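Precorrin-8x Methyl Mutase (Thermus thermophilus, PDB 1V9C) probably catalyses the methyl-group rearrangement of precorrin-8X to hydrogenobyrinate, a step in adenosylcobalamin biosynthesis. Local coordinates at residues E9-A20 and R34-F43. Sequence-based numbering, arbitrary orientation.
Sequences EEESFRIVDQEA and RRMIHATADF. With SO4 (sulfate ion), chain F; SO4 (sulfate ion), chain E.
NH2 of R35 is gripped from several sides: it donates to O2 of the chain E sulfate at 2.7 Å and to O1 of the chain F sulfate at 2.9 Å, while OE2 of the poorly ordered E9 lies 3.4 Å from the same NH2. That carboxylate oxygen is well out of the guanidinium plane, so its salt bridge is charge attraction alone and less certain than the sulfate bonds. NE and NH1 each add a nearly straight bond, one to each sulfate, fixing the rotation of the group; H198 and R202 also bind sulfate here. The ions probably come from the crystallisation liquor; their position is consistent with a pocket that can hold an anion.

CZ of F13 approaches one face of this guanidinium, 3.9 Å from R35 NH1. The same phenyl ring turns its CE2 edge onto the H38 face in a T-shaped pair, with centroids 4.7 Å apart and planes at 66°. The imidazole is placed there by CG standing anti to the backbone N of H38 (chi1 178°).

The R34 side chain crosses that of D17 at a slant, guanidinium and carboxylate almost perpendicular, with NE meeting OD2 at 3.0 Å in a salt bridge whose individual hydrogen bonds are all weak. Each partner is shared: D210 takes R34 NH2, and W30 donates to D17 OD1.

Further along helix 9-20, V16 CG1 touches I37 CG2 at 3.8 Å, and that methyl covers the centre of the F43 ring. The axes of segments 9-20 and 34-40 pass 9.7 Å apart, their N-to-C directions 106° apart. F163 of the second subunit also packs on V16, whereas M36 and A39 carry helix 30-40 against helix 190-205, which follows strand 180-183 of the doubly wound sheet.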
ATOM      1  N   GLU B   9      -9.762  -2.842  15.867  1.00 64.22           N
ATOM      2  CA  GLU B   9      -8.502  -3.437  15.422  1.00 62.89           C
ATOM      3  C   GLU B   9      -8.223  -4.738  16.168  1.00 60.37           C
ATOM      4  O   GLU B   9      -7.778  -5.724  15.573  1.00 57.89           O
ATOM      5  CB  GLU B   9      -7.329  -2.478  15.636  1.00 66.65           C
ATOM      6  CG  GLU B   9      -6.001  -3.043  15.123  1.00 72.08           C
ATOM      7  CD  GLU B   9      -4.792  -2.187  15.477  1.00 75.45           C
ATOM      8  OE1 GLU B   9      -4.512  -2.013  16.684  1.00 76.27           O
ATOM      9  OE2 GLU B   9      -4.122  -1.694  14.544  1.00 75.42           O
ATOM     10  N   GLU B  10      -8.467  -4.735  17.474  1.00 58.46           N
ATOM     11  CA  GLU B  10      -8.252  -5.933  18.274  1.00 57.72           C
ATOM     12  C   GLU B  10      -9.223  -6.999  17.773  1.00 54.70           C
ATOM     13  O   GLU B  10      -8.842  -8.160  17.597  1.00 52.77           O
ATOM     14  CB  GLU B  10      -8.501  -5.649  19.756  1.00 63.84           C
ATOM     15  CG  GLU B  10      -8.398  -6.883  20.650  1.00 73.62           C
ATOM     16  CD  GLU B  10      -6.994  -7.486  20.691  1.00 79.81           C
ATOM     17  OE1 GLU B  10      -6.841  -8.592  21.255  1.00 80.42           O
ATOM     18  OE2 GLU B  10      -6.045  -6.855  20.171  1.00 84.00           O
ATOM     19  N   GLU B  11     -10.471  -6.590  17.535  1.00 48.74           N
ATOM     20  CA  GLU B  11     -11.503  -7.491  17.037  1.00 43.33           C
ATOM     21  C   GLU B  11     -11.047  -8.093  15.720  1.00 44.13           C
ATOM     22  O   GLU B  11     -11.058  -9.310  15.541  1.00 47.36           O
ATOM     23  CB  GLU B  11     -12.804  -6.740  16.798  1.00 44.24           C
ATOM     24  CG  GLU B  11     -13.929  -7.600  16.224  1.00 48.42           C
ATOM     25  CD  GLU B  11     -15.090  -6.774  15.684  1.00 52.24           C
ATOM     26  OE1 GLU B  11     -16.219  -7.302  15.598  1.00 47.64           O
ATOM     27  OE2 GLU B  11     -14.873  -5.596  15.330  1.00 58.43           O
ATOM     28  N   SER B  12     -10.646  -7.226  14.797  1.00 40.04           N
ATOM     29  CA  SER B  12     -10.182  -7.664  13.493  1.00 38.44           C
ATOM     30  C   SER B  12      -9.025  -8.654  13.555  1.00 33.71           C
ATOM     31  O   SER B  12      -8.926  -9.524  12.698  1.00 32.86           O
ATOM     32  CB  SER B  12      -9.781  -6.466  12.641  1.00 35.91           C
ATOM     33  OG  SER B  12     -10.904  -5.955  11.957  1.00 44.38           O
ATOM     34  N   PHE B  13      -8.144  -8.497  14.544  1.00 31.60           N
ATOM     35  CA  PHE B  13      -7.010  -9.399  14.711  1.00 29.61           C
ATOM     36  C   PHE B  13      -7.532 -10.758  15.167  1.00 33.47           C
ATOM     37  O   PHE B  13      -7.017 -11.799  14.759  1.00 35.21           O
ATOM     38  CB  PHE B  13      -6.032  -8.869  15.753  1.00 24.05           C
ATOM     39  CG  PHE B  13      -5.113  -7.789  15.243  1.00 37.05           C
ATOM     40  CD1 PHE B  13      -4.499  -6.910  16.134  1.00 38.72           C
ATOM     41  CD2 PHE B  13      -4.868  -7.639  13.886  1.00 31.49           C
ATOM     42  CE1 PHE B  13      -3.662  -5.896  15.672  1.00 44.31           C
ATOM     43  CE2 PHE B  13      -4.035  -6.631  13.415  1.00 36.34           C
ATOM     44  CZ  PHE B  13      -3.432  -5.757  14.303  1.00 36.89           C
ATOM     45  N   ARG B  14      -8.539 -10.729  16.031  1.00 34.42           N
ATOM     46  CA  ARG B  14      -9.177 -11.937  16.529  1.00 38.23           C
ATOM     47  C   ARG B  14      -9.671 -12.741  15.347  1.00 38.52           C
ATOM     48  O   ARG B  14      -9.368 -13.926  15.216  1.00 39.45           O
ATOM     49  CB  ARG B  14     -10.386 -11.599  17.403  1.00 41.65           C
ATOM     50  CG  ARG B  14     -10.145 -11.715  18.894  1.00 46.12           C
ATOM     51  CD  ARG B  14     -11.459 -11.953  19.639  1.00 46.06           C
ATOM     52  NE  ARG B  14     -12.318 -10.775  19.705  1.00 50.33           N
ATOM     53  CZ  ARG B  14     -11.949  -9.602  20.213  1.00 50.20           C
ATOM     54  NH1 ARG B  14     -10.725  -9.437  20.698  1.00 54.28           N
ATOM     55  NH2 ARG B  14     -12.809  -8.598  20.261  1.00 46.62           N
ATOM     56  N   ILE B  15     -10.447 -12.072  14.498  1.00 37.30           N
ATOM     57  CA  ILE B  15     -11.039 -12.677  13.311  1.00 35.43           C
ATOM     58  C   ILE B  15     -10.011 -13.364  12.417  1.00 37.44           C
ATOM     59  O   ILE B  15     -10.268 -14.441  11.886  1.00 37.67           O
ATOM     60  CB  ILE B  15     -11.814 -11.622  12.493  1.00 35.12           C
ATOM     61  CG1 ILE B  15     -12.995 -11.112  13.327  1.00 32.31           C
ATOM     62  CG2 ILE B  15     -12.244 -12.202  11.137  1.00 25.76           C
ATOM     63  CD1 ILE B  15     -13.937 -10.188  12.590  1.00 33.09           C
ATOM     64  N   VAL B  16      -8.849 -12.750  12.249  1.00 34.55           N
ATOM     65  CA  VAL B  16      -7.830 -13.367  11.425  1.00 29.84           C
ATOM     66  C   VAL B  16      -7.290 -14.618  12.123  1.00 31.72           C
ATOM     67  O   VAL B  16      -7.000 -15.616  11.475  1.00 27.77           O
ATOM     68  CB  VAL B  16      -6.656 -12.448  11.164  1.00 24.29           C
ATOM     69  CG1 VAL B  16      -5.566 -13.234  10.448  1.00 26.02           C
ATOM     70  CG2 VAL B  16      -7.086 -11.251  10.338  1.00 22.77           C
ATOM     71  N   ASP B  17      -7.142 -14.560  13.441  1.00 27.40           N
ATOM     72  CA  ASP B  17      -6.636 -15.721  14.155  1.00 35.77           C
ATOM     73  C   ASP B  17      -7.616 -16.884  14.055  1.00 35.09           C
ATOM     74  O   ASP B  17      -7.202 -18.028  14.021  1.00 37.15           O
ATOM     75  CB  ASP B  17      -6.367 -15.399  15.626  1.00 35.92           C
ATOM     76  CG  ASP B  17      -4.951 -14.920  15.862  1.00 40.56           C
ATOM     77  OD1 ASP B  17      -4.054 -15.319  15.091  1.00 45.84           O
ATOM     78  OD2 ASP B  17      -4.727 -14.163  16.825  1.00 50.37           O
ATOM     79  N   GLN B  18      -8.908 -16.572  13.987  1.00 32.68           N
ATOM     80  CA  GLN B  18      -9.957 -17.582  13.896  1.00 31.17           C
ATOM     81  C   GLN B  18     -10.039 -18.300  12.561  1.00 33.36           C
ATOM     82  O   GLN B  18     -10.422 -19.464  12.499  1.00 32.54           O
ATOM     83  CB  GLN B  18     -11.311 -16.953  14.147  1.00 20.64           C
ATOM     84  CG  GLN B  18     -11.630 -16.707  15.579  1.00 19.29           C
ATOM     85  CD  GLN B  18     -12.967 -16.024  15.722  1.00 23.62           C
ATOM     86  OE1 GLN B  18     -13.666 -15.807  14.723  1.00 27.59           O
ATOM     87  NE2 GLN B  18     -13.343 -15.681  16.957  1.00 27.42           N
ATOM     88  N   GLU B  19      -9.686 -17.598  11.494  1.00 33.26           N
ATOM     89  CA  GLU B  19      -9.784 -18.165  10.165  1.00 32.01           C
ATOM     90  C   GLU B  19      -8.445 -18.493   9.521  1.00 29.68           C
ATOM     91  O   GLU B  19      -8.380 -18.792   8.327  1.00 31.11           O
ATOM     92  CB  GLU B  19     -10.570 -17.196   9.298  1.00 32.45           C
ATOM     93  CG  GLU B  19     -11.593 -16.399  10.100  1.00 31.98           C
ATOM     94  CD  GLU B  19     -12.448 -15.525   9.218  1.00 37.70           C
ATOM     95  OE1 GLU B  19     -11.954 -15.130   8.144  1.00 37.56           O
ATOM     96  OE2 GLU B  19     -13.605 -15.225   9.593  1.00 39.91           O
ATOM     97  N   ALA B  20      -7.381 -18.437  10.314  1.00 28.69           N
ATOM     98  CA  ALA B  20      -6.042 -18.721   9.816  1.00 32.64           C
ATOM     99  C   ALA B  20      -5.882 -20.207   9.513  1.00 37.87           C
ATOM    100  O   ALA B  20      -5.644 -20.590   8.370  1.00 39.62           O
ATOM    101  CB  ALA B  20      -4.995 -18.292  10.840  1.00 33.06           C
ATOM    102  N   ARG B  34       0.110 -12.449  10.875  1.00 18.05           N
ATOM    103  CA  ARG B  34      -1.260 -12.084  11.189  1.00 17.86           C
ATOM    104  C   ARG B  34      -1.509 -10.660  10.697  1.00 18.80           C
ATOM    105  O   ARG B  34      -2.484 -10.397  10.001  1.00 22.08           O
ATOM    106  CB  ARG B  34      -1.477 -12.148  12.707  1.00 16.72           C
ATOM    107  CG  ARG B  34      -2.886 -11.803  13.160  1.00 19.16           C
ATOM    108  CD  ARG B  34      -2.903 -11.294  14.598  1.00 27.92           C
ATOM    109  NE  ARG B  34      -2.634 -12.315  15.604  1.00 28.74           N
ATOM    110  CZ  ARG B  34      -1.889 -12.113  16.689  1.00 37.52           C
ATOM    111  NH1 ARG B  34      -1.331 -10.926  16.900  1.00 35.40           N
ATOM    112  NH2 ARG B  34      -1.721 -13.085  17.579  1.00 37.14           N
ATOM    113  N   ARG B  35      -0.602  -9.753  11.060  1.00 18.93           N
ATOM    114  CA  ARG B  35      -0.701  -8.353  10.677  1.00 18.80           C
ATOM    115  C   ARG B  35      -0.695  -8.173   9.159  1.00 15.59           C
ATOM    116  O   ARG B  35      -1.444  -7.378   8.615  1.00 18.52           O
ATOM    117  CB  ARG B  35       0.444  -7.564  11.310  1.00 19.88           C
ATOM    118  CG  ARG B  35       0.264  -6.087  11.191  1.00 22.70           C
ATOM    119  CD  ARG B  35       0.352  -5.448  12.542  1.00 26.64           C
ATOM    120  NE  ARG B  35      -0.180  -4.092  12.528  1.00 28.61           N
ATOM    121  CZ  ARG B  35      -0.379  -3.367  13.622  1.00 24.27           C
ATOM    122  NH1 ARG B  35      -0.087  -3.869  14.814  1.00 24.12           N
ATOM    123  NH2 ARG B  35      -0.879  -2.148  13.525  1.00 22.18           N
ATOM    124  N   MET B  36       0.140  -8.943   8.474  1.00 19.95           N
ATOM    125  CA  MET B  36       0.215  -8.849   7.031  1.00 14.81           C
ATOM    126  C   MET B  36      -1.090  -9.313   6.381  1.00 16.82           C
ATOM    127  O   MET B  36      -1.499  -8.756   5.362  1.00 11.57           O
ATOM    128  CB  MET B  36       1.390  -9.682   6.517  1.00 18.58           C
ATOM    129  CG  MET B  36       2.712  -9.253   7.101  1.00 21.49           C
ATOM    130  SD  MET B  36       4.076 -10.392   6.841  1.00 27.95           S
ATOM    131  CE  MET B  36       4.140 -10.453   5.073  1.00 22.53           C
ATOM    132  N   ILE B  37      -1.728 -10.331   6.976  1.00 18.26           N
ATOM    133  CA  ILE B  37      -2.995 -10.879   6.466  1.00 16.66           C
ATOM    134  C   ILE B  37      -4.115  -9.880   6.788  1.00 10.74           C
ATOM    135  O   ILE B  37      -4.988  -9.625   5.983  1.00 12.80           O
ATOM    136  CB  ILE B  37      -3.343 -12.244   7.143  1.00 21.20           C
ATOM    137  CG1 ILE B  37      -2.290 -13.297   6.768  1.00 26.19           C
ATOM    138  CG2 ILE B  37      -4.744 -12.679   6.734  1.00 17.88           C
ATOM    139  CD1 ILE B  37      -2.574 -14.692   7.282  1.00 18.05           C
ATOM    140  N   HIS B  38      -4.070  -9.328   7.992  1.00 17.22           N
ATOM    141  CA  HIS B  38      -5.046  -8.345   8.406  1.00 22.22           C
ATOM    142  C   HIS B  38      -5.026  -7.165   7.422  1.00 25.41           C
ATOM    143  O   HIS B  38      -6.068  -6.708   6.967  1.00 24.05           O
ATOM    144  CB  HIS B  38      -4.718  -7.864   9.808  1.00 26.86           C
ATOM    145  CG  HIS B  38      -5.645  -6.802  10.304  1.00 37.83           C
ATOM    146  ND1 HIS B  38      -5.298  -5.469  10.340  1.00 30.42           N
ATOM    147  CD2 HIS B  38      -6.920  -6.874  10.759  1.00 40.09           C
ATOM    148  CE1 HIS B  38      -6.318  -4.765  10.796  1.00 39.35           C
ATOM    149  NE2 HIS B  38      -7.314  -5.593  11.056  1.00 45.13           N
ATOM    150  N   ALA B  39      -3.825  -6.726   7.054  1.00 24.06           N
ATOM    151  CA  ALA B  39      -3.649  -5.590   6.145  1.00 25.55           C
ATOM    152  C   ALA B  39      -4.117  -5.847   4.726  1.00 24.26           C
ATOM    153  O   ALA B  39      -4.449  -4.928   4.004  1.00 21.01           O
ATOM    154  CB  ALA B  39      -2.180  -5.167   6.129  1.00 24.84           C
ATOM    155  N   THR B  40      -4.159  -7.107   4.321  1.00 24.04           N
ATOM    156  CA  THR B  40      -4.571  -7.426   2.967  1.00 21.36           C
ATOM    157  C   THR B  40      -5.851  -8.251   2.844  1.00 20.01           C
ATOM    158  O   THR B  40      -6.409  -8.350   1.767  1.00 17.42           O
ATOM    159  CB  THR B  40      -3.476  -8.217   2.265  1.00 25.71           C
ATOM    160  OG1 THR B  40      -3.278  -9.448   2.971  1.00 17.68           O
ATOM    161  CG2 THR B  40      -2.168  -7.420   2.254  1.00 25.76           C
ATOM    162  N   ALA B  41      -6.300  -8.839   3.942  1.00 22.50           N
ATOM    163  CA  ALA B  41      -7.462  -9.720   3.905  1.00 25.61           C
ATOM    164  C   ALA B  41      -7.077 -10.811   2.898  1.00 21.98           C
ATOM    165  O   ALA B  41      -7.918 -11.339   2.194  1.00 27.51           O
ATOM    166  CB  ALA B  41      -8.704  -8.967   3.419  1.00 17.24           C
ATOM    167  N   ASP B  42      -5.785 -11.107   2.801  1.00 22.74           N
ATOM    168  CA  ASP B  42      -5.322 -12.132   1.867  1.00 27.44           C
ATOM    169  C   ASP B  42      -4.646 -13.222   2.660  1.00 25.96           C
ATOM    170  O   ASP B  42      -3.489 -13.078   3.053  1.00 25.03           O
ATOM    171  CB  ASP B  42      -4.320 -11.574   0.863  1.00 30.69           C
ATOM    172  CG  ASP B  42      -3.914 -12.608  -0.181  1.00 32.54           C
ATOM    173  OD1 ASP B  42      -3.903 -13.812   0.142  1.00 33.38           O
ATOM    174  OD2 ASP B  42      -3.599 -12.221  -1.323  1.00 28.14           O
ATOM    175  N   PHE B  43      -5.371 -14.318   2.874  1.00 25.00           N
ATOM    176  CA  PHE B  43      -4.866 -15.435   3.656  1.00 23.56           C
ATOM    177  C   PHE B  43      -3.725 -16.251   3.057  1.00 24.95           C
ATOM    178  O   PHE B  43      -3.119 -17.057   3.762  1.00 25.27           O
ATOM    179  CB  PHE B  43      -6.021 -16.369   4.062  1.00 24.29           C
ATOM    180  CG  PHE B  43      -6.829 -15.842   5.202  1.00 19.37           C
ATOM    181  CD1 PHE B  43      -7.870 -14.958   4.982  1.00 23.78           C
ATOM    182  CD2 PHE B  43      -6.499 -16.166   6.504  1.00 21.96           C
ATOM    183  CE1 PHE B  43      -8.558 -14.409   6.041  1.00 26.48           C
ATOM    184  CE2 PHE B  43      -7.191 -15.614   7.573  1.00 21.78           C
ATOM    185  CZ  PHE B  43      -8.214 -14.741   7.339  1.00 25.14           C
TER
HETATM  186  S   SO4 F1004      -0.641  -1.340  17.202  1.00 41.80           S
HETATM  187  O1  SO4 F1004       0.023  -0.879  15.974  1.00 42.45           O
HETATM  188  O2  SO4 F1004      -0.070  -0.647  18.372  1.00 46.87           O
HETATM  189  O3  SO4 F1004      -0.455  -2.794  17.339  1.00 41.37           O
HETATM  190  O4  SO4 F1004      -2.082  -1.048  17.116  1.00 44.10           O
HETATM  191  S   SO4 E1003      -1.350  -1.866   9.744  1.00 47.82           S
HETATM  192  O1  SO4 E1003      -0.599  -0.915   8.901  1.00 53.58           O
HETATM  193  O2  SO4 E1003      -1.658  -1.265  11.049  1.00 47.68           O
HETATM  194  O3  SO4 E1003      -0.524  -3.061   9.962  1.00 56.74           O
HETATM  195  O4  SO4 E1003      -2.604  -2.233   9.061  1.00 49.60           O